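Local coordinates for protein DNA endonuclease I-CvuI (Chlorella vulgaris, PDB 5A77) that cleaves DNA in the presence of magnesium as a LAGLIDADG homing endonuclease and is probably involved in intron homing, at residues I25-I29 against A128-V134; V41-L45 against V81-L87. All coordinates share one frame; numbering follows the deposited sequence.

Interaction 1 of 2, residues I25-I29 against A128-V134; sequences INAQI and ALLADKV. With nucleotides of chain F.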
# COMPACT_ATOMS: atom_id res chain seq x y z
N ILE B 25 1.42 4.23 -11.14
CA ILE B 25 1.87 3.98 -12.50
C ILE B 25 1.10 4.90 -13.42
O ILE B 25 -0.08 4.71 -13.66
CB ILE B 25 1.65 2.52 -12.90
CG1 ILE B 25 2.27 1.61 -11.83
CG2 ILE B 25 2.18 2.25 -14.32
CD1 ILE B 25 2.41 0.18 -12.26
N ASN B 26 1.78 5.93 -13.93
CA ASN B 26 1.08 7.04 -14.56
C ASN B 26 1.64 7.41 -15.93
O ASN B 26 2.70 6.94 -16.34
CB ASN B 26 1.12 8.26 -13.64
CG ASN B 26 -0.04 9.22 -13.88
OD1 ASN B 26 -1.00 8.88 -14.57
ND2 ASN B 26 0.05 10.42 -13.32
N ALA B 27 0.90 8.25 -16.63
CA ALA B 27 1.30 8.78 -17.91
C ALA B 27 0.69 10.16 -18.05
O ALA B 27 -0.54 10.29 -18.13
CB ALA B 27 0.87 7.88 -19.03
N GLN B 28 1.54 11.17 -18.03
CA GLN B 28 1.12 12.57 -18.10
C GLN B 28 1.58 13.23 -19.39
O GLN B 28 2.65 12.94 -19.91
CB GLN B 28 1.68 13.37 -16.92
CG GLN B 28 1.65 12.64 -15.62
CD GLN B 28 2.76 13.07 -14.70
OE1 GLN B 28 3.72 12.33 -14.48
NE2 GLN B 28 2.64 14.28 -14.15
N ILE B 29 0.75 14.15 -19.87
CA ILE B 29 1.16 15.05 -20.92
C ILE B 29 1.74 16.32 -20.30
O ILE B 29 1.00 17.10 -19.70
CB ILE B 29 -0.02 15.40 -21.83
CG1 ILE B 29 -0.57 14.13 -22.46
CG2 ILE B 29 0.41 16.40 -22.90
CD1 ILE B 29 -1.98 14.27 -23.02
N ALA B 128 -0.53 10.55 -26.68
CA ALA B 128 -1.31 11.41 -25.79
C ALA B 128 -2.68 10.80 -25.47
O ALA B 128 -3.15 10.85 -24.33
CB ALA B 128 -1.48 12.79 -26.40
N LEU B 129 -3.32 10.21 -26.48
CA LEU B 129 -4.63 9.60 -26.27
C LEU B 129 -4.57 8.39 -25.30
O LEU B 129 -5.52 8.13 -24.57
CB LEU B 129 -5.24 9.19 -27.61
CG LEU B 129 -5.96 10.35 -28.29
CD1 LEU B 129 -6.13 10.13 -29.80
CD2 LEU B 129 -7.32 10.55 -27.63
N LEU B 130 -3.44 7.68 -25.29
CA LEU B 130 -3.20 6.61 -24.36
C LEU B 130 -2.89 7.18 -22.97
O LEU B 130 -3.13 6.52 -21.95
CB LEU B 130 -2.04 5.73 -24.84
CG LEU B 130 -2.29 4.74 -25.98
CD1 LEU B 130 -1.01 3.99 -26.34
CD2 LEU B 130 -3.38 3.77 -25.58
N ALA B 131 -2.37 8.40 -22.92
CA ALA B 131 -2.13 9.06 -21.64
C ALA B 131 -3.44 9.30 -20.90
O ALA B 131 -3.50 9.14 -19.68
CB ALA B 131 -1.39 10.36 -21.84
N ASP B 132 -4.49 9.70 -21.62
CA ASP B 132 -5.78 9.95 -20.99
C ASP B 132 -6.45 8.68 -20.51
O ASP B 132 -7.21 8.72 -19.55
CB ASP B 132 -6.75 10.67 -21.93
CG ASP B 132 -6.16 11.93 -22.51
OD1 ASP B 132 -5.16 12.46 -21.95
OD2 ASP B 132 -6.72 12.41 -23.53
N LYS B 133 -6.19 7.57 -21.19
CA LYS B 133 -6.80 6.31 -20.78
C LYS B 133 -6.19 5.79 -19.48
O LYS B 133 -6.92 5.25 -18.64
CB LYS B 133 -6.68 5.25 -21.85
CG LYS B 133 -7.98 5.00 -22.56
CD LYS B 133 -7.95 3.68 -23.28
CE LYS B 133 -9.31 3.34 -23.86
NZ LYS B 133 -9.36 1.89 -24.22
N VAL B 134 -4.88 5.95 -19.32
CA VAL B 134 -4.24 5.65 -18.05
C VAL B 134 -4.92 6.49 -16.99
O VAL B 134 -5.17 6.04 -15.86
CB VAL B 134 -2.75 5.96 -18.02
CG1 VAL B 134 -2.17 5.66 -16.63
CG2 VAL B 134 -2.00 5.18 -19.13
P DC F 3 -3.10 12.20 -12.57
OP1 DC F 3 -4.17 13.13 -13.00
OP2 DC F 3 -3.12 10.80 -13.03
O5' DC F 3 -1.63 12.76 -12.91
C5' DC F 3 -1.45 14.05 -13.47
C4' DC F 3 -1.79 15.15 -12.48
O4' DC F 3 -1.33 14.77 -11.16
C3' DC F 3 -1.13 16.48 -12.77
O3' DC F 3 -1.97 17.26 -13.64
C2' DC F 3 -1.00 17.12 -11.40
C1' DC F 3 -0.82 15.90 -10.47
N1 DC F 3 0.61 15.61 -10.04
C2 DC F 3 1.29 16.53 -9.24
O2 DC F 3 0.74 17.59 -8.92
N3 DC F 3 2.56 16.24 -8.85
C4 DC F 3 3.13 15.10 -9.22
N4 DC F 3 4.37 14.85 -8.80
C5 DC F 3 2.44 14.14 -10.02
C6 DC F 3 1.20 14.43 -10.40
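N26 ND2 spans two oxygens of the phosphate of DC3 of chain F, while the carboxamide it belongs to rests its other end near V134 of the helix behind. N26 lies on strand 23-31, the edge strand within this chain of the antiparallel LAGLIDADG sheet, which lies between the DNA and a layer of helices. The sounder bond runs from N26 ND2 to the ester oxygen O5' of DC3 at 2.9 Å, with an N-H...O angle of 151°; the second, from N26 ND2 to OP2 of DC3 at 3.2 Å, is weak and bent. N26 reaches the phosphate because CG stands anti to the backbone N (chi1 -155°) and beside the carbonyl carbon. N26 OD1 then turns back to take a weak bond from the A27 N-H and sits 4.0 Å from V134 CG1. With an alanine in its place, O5' of DC3 would lose its amide donor, and the A27 N-H would probably be left without its weak side-chain acceptor.

Alternation along the strand sends N26 and Q28 to the DNA side and A27 and I29 to helix 121-135. The short segments' axes come within 7.2 Å and run at 135°, a close approach made possible by small residues: A27 and A131 bring their CA atoms to 5.1 Å. V134 splits its branches over the strand, CG1 lying against I25 O and CG2 against the A27 methyl. Nearer the start of the helix segment, I29 runs its chain over A131, with CG1 on the A131 methyl. D132 OD2 accepts a hydrogen bond from the backbone N of A147, and R143 donates to A27 O. I29 CD1 ends between the A128 methyl, 3.7 Å from CB, and D132 OD1 at 3.8 Å.

Interaction 2 of 2, residues V41-L45 against V81-L87; sequences VRVSL and VVGGTSL. With nucleotides of chain C; nucleotides of chain F.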
# COMPACT_ATOMS: atom_id res chain seq x y z
N VAL B 41 5.08 13.20 -23.48
CA VAL B 41 4.31 12.28 -22.67
C VAL B 41 5.27 11.63 -21.67
O VAL B 41 6.22 10.94 -22.06
CB VAL B 41 3.58 11.23 -23.52
CG1 VAL B 41 3.06 10.11 -22.66
CG2 VAL B 41 2.42 11.89 -24.28
N ARG B 42 5.06 11.89 -20.38
CA ARG B 42 5.94 11.36 -19.34
C ARG B 42 5.36 10.07 -18.81
O ARG B 42 4.20 10.04 -18.43
CB ARG B 42 6.14 12.38 -18.20
CG ARG B 42 6.88 11.85 -16.94
CD ARG B 42 7.11 12.95 -15.87
NE ARG B 42 7.84 14.09 -16.42
CZ ARG B 42 7.72 15.35 -16.02
NH1 ARG B 42 6.90 15.66 -15.02
NH2 ARG B 42 8.43 16.31 -16.63
N VAL B 43 6.15 9.00 -18.80
CA VAL B 43 5.78 7.77 -18.12
C VAL B 43 6.54 7.63 -16.78
O VAL B 43 7.72 7.98 -16.69
CB VAL B 43 6.05 6.54 -19.02
CG1 VAL B 43 5.19 6.59 -20.28
CG2 VAL B 43 7.51 6.44 -19.37
N SER B 44 5.86 7.13 -15.74
CA SER B 44 6.52 6.94 -14.45
C SER B 44 5.84 5.97 -13.50
O SER B 44 4.61 5.91 -13.41
CB SER B 44 6.68 8.28 -13.72
OG SER B 44 5.45 8.96 -13.62
N LEU B 45 6.67 5.20 -12.79
CA LEU B 45 6.23 4.47 -11.61
C LEU B 45 6.73 5.22 -10.38
O LEU B 45 7.92 5.49 -10.26
CB LEU B 45 6.75 3.03 -11.61
CG LEU B 45 6.40 2.13 -10.42
CD1 LEU B 45 6.32 0.69 -10.86
CD2 LEU B 45 7.41 2.26 -9.30
N VAL B 81 10.67 6.10 -10.80
CA VAL B 81 11.30 5.69 -12.04
C VAL B 81 10.63 6.40 -13.20
O VAL B 81 9.46 6.12 -13.51
CB VAL B 81 11.21 4.16 -12.25
CG1 VAL B 81 12.07 3.74 -13.44
CG2 VAL B 81 11.67 3.43 -11.02
N VAL B 82 11.35 7.32 -13.83
CA VAL B 82 10.84 8.04 -15.00
C VAL B 82 11.47 7.51 -16.28
O VAL B 82 12.65 7.13 -16.29
CB VAL B 82 11.12 9.56 -14.91
CG1 VAL B 82 10.32 10.33 -15.96
CG2 VAL B 82 10.83 10.08 -13.52
N GLY B 83 10.68 7.49 -17.35
CA GLY B 83 11.19 7.32 -18.71
C GLY B 83 11.11 5.91 -19.27
O GLY B 83 11.21 4.94 -18.53
N GLY B 84 10.99 5.82 -20.59
CA GLY B 84 10.72 4.57 -21.26
C GLY B 84 11.72 3.45 -21.08
O GLY B 84 11.35 2.33 -20.74
N THR B 85 12.99 3.75 -21.29
CA THR B 85 14.02 2.71 -21.27
C THR B 85 14.27 2.06 -19.90
O THR B 85 14.71 0.91 -19.83
CB THR B 85 15.35 3.26 -21.80
OG1 THR B 85 16.29 2.19 -21.91
CG2 THR B 85 15.90 4.35 -20.88
N SER B 86 14.02 2.78 -18.80
CA SER B 86 14.24 2.20 -17.48
C SER B 86 12.93 1.80 -16.80
O SER B 86 12.92 0.91 -15.94
CB SER B 86 15.00 3.16 -16.58
OG SER B 86 14.54 4.49 -16.73
N LEU B 87 11.82 2.45 -17.17
CA LEU B 87 10.53 2.15 -16.55
C LEU B 87 9.93 0.92 -17.19
O LEU B 87 9.19 0.18 -16.56
CB LEU B 87 9.57 3.34 -16.64
CG LEU B 87 8.12 3.04 -16.28
CD1 LEU B 87 7.99 2.48 -14.86
CD2 LEU B 87 7.22 4.24 -16.45
P DA C 4 12.55 10.56 -19.65
OP1 DA C 4 12.72 9.40 -20.55
OP2 DA C 4 11.21 11.01 -19.20
O5' DA C 4 13.46 10.26 -18.37
C5' DA C 4 14.88 10.05 -18.54
C4' DA C 4 15.67 10.84 -17.51
O4' DA C 4 15.50 12.26 -17.77
C3' DA C 4 15.25 10.62 -16.06
O3' DA C 4 16.38 10.30 -15.27
C2' DA C 4 14.64 11.97 -15.64
C1' DA C 4 15.37 12.94 -16.54
N9 DA C 4 14.63 14.16 -16.80
C8 DA C 4 13.46 14.27 -17.49
N7 DA C 4 13.01 15.49 -17.60
C5 DA C 4 13.96 16.25 -16.95
C6 DA C 4 14.06 17.64 -16.73
N6 DA C 4 13.15 18.52 -17.15
N1 DA C 4 15.13 18.09 -16.04
C2 DA C 4 16.05 17.20 -15.62
N3 DA C 4 16.06 15.87 -15.77
C4 DA C 4 14.97 15.45 -16.45
P DT F 5 1.95 23.97 -14.76
OP1 DT F 5 1.45 25.37 -14.82
OP2 DT F 5 2.24 23.26 -16.03
O5' DT F 5 3.29 23.89 -13.89
C5' DT F 5 3.25 24.11 -12.48
C4' DT F 5 4.65 24.32 -11.94
O4' DT F 5 5.27 23.03 -11.64
C3' DT F 5 5.62 25.04 -12.88
O3' DT F 5 6.37 26.01 -12.16
C2' DT F 5 6.51 23.91 -13.40
C1' DT F 5 6.56 22.98 -12.21
N1 DT F 5 6.85 21.56 -12.57
C2 DT F 5 7.96 20.95 -12.05
O2 DT F 5 8.74 21.50 -11.30
N3 DT F 5 8.13 19.64 -12.43
C4 DT F 5 7.30 18.90 -13.26
O4 DT F 5 7.54 17.73 -13.55
C5 DT F 5 6.15 19.60 -13.78
C7 DT F 5 5.19 18.92 -14.71
C6 DT F 5 5.98 20.89 -13.40
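V81 and L45 pair in both directions: V81 N gives a nearly straight bond to L45 O at 2.9 Å, and L45 N returns one to V81 O at 3.0 Å. They join two antiparallel strands of the LAGLIDADG sheet just where strand 76-82 gives way to helix 84-94. S44 and V82 form the adjoining non-hydrogen-bonded pair, and beyond it G83 N binds V43 O. G83 then acts as N-cap of the helix, its O accepting from L87 N. A side chain at G83 would be jammed against the preceding carbonyl and would strike OP1 of DA4 of chain C; that phosphate lies near the helix start, whose dipole probably favours its negative charge.

On the DNA face, R42 leaves the strand with CG anti to the backbone N (chi1 171°), passes V82 CG1 at 3.9 Å and bends at chi3. R42 NH1 thereby donates a hydrogen bond to O4 of the thymine of DT5 of chain F at 2.6 Å, the oxygen lying at the edge of the guanidinium and near its plane; V82 CG1 itself touches OP2 of DA4.

The other face is apolar. V43 and L87 both pack on V108 of helix 102-114, and L87 forks over the strand: CD1 lies 3.5 Å from L45 CB, and CD2 comes 3.3 Å from S44 N.

Interactions 1 and 2 share one sheet, their centres 12 Å apart, and 41-45 is the strand next to 25-29. Probable backbone hydrogen bonds tie them, from R42 N to Q28 O at 2.7 Å and from N26 N to S44 O at 2.9 Å. Interaction 2 is nested within the chain loop that interaction 1 closes. On one face N26 reaches a backbone phosphate and R42 a base two nucleotides further along the same strand, chain F; on the other, A27 and V43 both pack on I111 of helix 102-114. Neither contact reaches the metal site: a bound magnesium ion is about 12 Å from the side chain of I25, and one is about 14 Å from that of L45.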